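Local coordinates for BIS(5'-nucleosyl)-tetraphosphatase (Diadenosine tetraphosphatase), putative (Plasmodium falciparum, PDB 5CFJ), which probably hydrolyses diadenosine tetraphosphate asymmetrically, as a member of the Nudix hydrolase family, at residues K77-Q82 and L100-N105. Sequence-based numbering, arbitrary orientation.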
loop_
_atom_site.group_PDB
_atom_site.type_symbol
_atom_site.label_atom_id
_atom_site.label_comp_id
_atom_site.label_asym_id
_atom_site.label_seq_id
_atom_site.Cartn_x
_atom_site.Cartn_y
_atom_site.Cartn_z
ATOM N N LYS A 77 9.446 2.516 9.415
ATOM C CA LYS A 77 10.501 1.525 9.440
ATOM C C LYS A 77 10.253 0.524 8.333
ATOM O O LYS A 77 9.242 -0.182 8.344
ATOM C CB LYS A 77 10.539 0.811 10.778
ATOM C CG LYS A 77 11.614 -0.240 10.885
ATOM C CD LYS A 77 11.506 -0.974 12.207
ATOM C CE LYS A 77 12.515 -2.095 12.337
ATOM N NZ LYS A 77 12.378 -2.747 13.668
ATOM N N LEU A 78 11.152 0.469 7.363
ATOM C CA LEU A 78 11.059 -0.525 6.307
ATOM C C LEU A 78 11.314 -1.893 6.907
ATOM O O LEU A 78 12.313 -2.106 7.594
ATOM C CB LEU A 78 12.040 -0.222 5.173
ATOM C CG LEU A 78 11.721 1.012 4.324
ATOM C CD1 LEU A 78 12.938 1.445 3.520
ATOM C CD2 LEU A 78 10.543 0.746 3.404
ATOM N N LEU A 79 10.398 -2.815 6.659
ATOM C CA LEU A 79 10.524 -4.164 7.193
ATOM C C LEU A 79 10.956 -5.141 6.117
ATOM O O LEU A 79 10.872 -4.861 4.919
ATOM C CB LEU A 79 9.205 -4.623 7.816
ATOM C CG LEU A 79 8.693 -3.692 8.919
ATOM C CD1 LEU A 79 7.358 -4.183 9.451
ATOM C CD2 LEU A 79 9.708 -3.552 10.053
ATOM N N ASN A 80 11.406 -6.307 6.550
ATOM C CA ASN A 80 11.949 -7.298 5.637
ATOM C C ASN A 80 10.870 -8.165 4.982
ATOM O O ASN A 80 10.908 -9.393 5.054
ATOM C CB ASN A 80 12.943 -8.176 6.379
ATOM C CG ASN A 80 13.675 -9.092 5.459
ATOM O OD1 ASN A 80 14.000 -8.706 4.332
ATOM N ND2 ASN A 80 13.914 -10.323 5.902
ATOM N N TYR A 81 9.907 -7.522 4.336
ATOM C CA TYR A 81 8.843 -8.229 3.645
ATOM C C TYR A 81 8.520 -7.500 2.356
ATOM O O TYR A 81 8.313 -6.290 2.356
ATOM C CB TYR A 81 7.583 -8.341 4.518
ATOM C CG TYR A 81 6.435 -9.025 3.815
ATOM C CD1 TYR A 81 5.576 -8.311 2.988
ATOM C CD2 TYR A 81 6.218 -10.382 3.958
ATOM C CE1 TYR A 81 4.533 -8.932 2.314
ATOM C CE2 TYR A 81 5.178 -11.014 3.289
ATOM C CZ TYR A 81 4.337 -10.278 2.473
ATOM O OH TYR A 81 3.304 -10.890 1.810
ATOM N N GLN A 82 8.465 -8.239 1.258
ATOM C CA GLN A 82 7.992 -7.690 -0.006
ATOM C C GLN A 82 7.237 -8.760 -0.764
ATOM O O GLN A 82 7.468 -9.959 -0.571
ATOM C CB GLN A 82 9.143 -7.169 -0.856
ATOM C CG GLN A 82 10.087 -8.265 -1.310
ATOM C CD GLN A 82 11.138 -7.771 -2.283
ATOM O OE1 GLN A 82 11.119 -8.119 -3.466
ATOM N NE2 GLN A 82 12.073 -6.969 -1.787
ATOM N N LEU A 100 6.823 -3.796 2.672
ATOM C CA LEU A 100 6.160 -3.525 3.945
ATOM C C LEU A 100 6.920 -2.503 4.776
ATOM O O LEU A 100 8.144 -2.565 4.878
ATOM C CB LEU A 100 6.015 -4.821 4.734
ATOM C CG LEU A 100 5.249 -4.797 6.063
ATOM C CD1 LEU A 100 3.778 -4.444 5.869
ATOM C CD2 LEU A 100 5.383 -6.128 6.778
ATOM N N ALA A 101 6.198 -1.572 5.385
ATOM C CA ALA A 101 6.810 -0.625 6.312
ATOM C C ALA A 101 5.850 -0.340 7.451
ATOM O O ALA A 101 4.637 -0.341 7.246
ATOM C CB ALA A 101 7.183 0.665 5.601
ATOM N N MET A 102 6.381 -0.104 8.644
ATOM C CA MET A 102 5.532 0.243 9.770
ATOM C C MET A 102 5.673 1.713 10.116
ATOM O O MET A 102 6.763 2.217 10.405
ATOM C CB MET A 102 5.848 -0.611 10.990
ATOM C CG MET A 102 4.801 -0.462 12.083
ATOM S SD MET A 102 5.222 -1.409 13.552
ATOM C CE MET A 102 5.317 -3.070 12.889
ATOM N N LEU A 103 4.542 2.402 10.069
ATOM C CA LEU A 103 4.476 3.794 10.443
ATOM C C LEU A 103 4.710 3.864 11.941
ATOM O O LEU A 103 4.049 3.170 12.706
ATOM C CB LEU A 103 3.122 4.374 10.062
ATOM C CG LEU A 103 2.943 5.879 10.221
ATOM C CD1 LEU A 103 3.863 6.655 9.286
ATOM C CD2 LEU A 103 1.495 6.213 9.969
ATOM N N LEU A 104 5.664 4.689 12.356
ATOM C CA LEU A 104 6.085 4.726 13.747
ATOM C C LEU A 104 5.155 5.588 14.615
ATOM O O LEU A 104 4.983 5.323 15.805
ATOM C CB LEU A 104 7.540 5.207 13.817
ATOM C CG LEU A 104 8.484 4.194 13.144
ATOM C CD1 LEU A 104 9.732 4.842 12.541
ATOM C CD2 LEU A 104 8.864 3.128 14.147
ATOM N N ASN A 105 4.557 6.611 14.012
ATOM C CA ASN A 105 3.522 7.416 14.645
ATOM C C ASN A 105 2.192 7.165 13.946
ATOM O O ASN A 105 1.980 7.636 12.825
ATOM C CB ASN A 105 3.876 8.894 14.565
ATOM C CG ASN A 105 2.724 9.789 14.952
ATOM O OD1 ASN A 105 1.865 9.416 15.750
ATOM N ND2 ASN A 105 2.698 10.986 14.387
HETATM O O HOH W 1 10.446 -2.811 3.173
#
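Leu100 meets both Leu79 and Tyr81, whose side chains lie on the same side of an antiparallel hairpin as its own. Leu100 CG lies anti to the backbone N (chi1 -175°), and from it the CD2 methyl meets both partners: it is 3.9 Å from Leu79 CD1 and also 3.9 Å from Tyr81 CB, each pair of side chains crossing obliquely. Leu100 CB also approaches the Tyr81 ring obliquely, near CD1. In Leu79, CG sits beside the backbone N (chi1 -57°), and CD1 extends the apolar strip to Met102; in one of its two conformers Met102 CE lies 4.2 Å from Leu79 CD1, so this contact is less certain. Helix 134-147 covers this face, Leu147 touching Leu79 and Phe146 touching Leu100. On the reverse face the non-hydrogen-bonded pair is slighter, Leu78 CD2 resting 4.0 Å from Ala101 CB, with Ile11 of strand 6-16 against both.

Lys77 and Met102 form a hydrogen-bonded pair with two reciprocal backbone bonds. Beyond Leu79 N, which donates to Leu100 O, the edge is broken by an inverse gamma turn centred on Asn80, so the next bond runs from Leu100 N to Tyr81 O, nearly straight at 177°. A water at the break donates to Leu79 O (2.7 Å) and Leu100 O. The chemistry implies that backbone bonds and one bridging water carry the strand pairing past the corner, while largely apolar side chains join the hairpin to the helix.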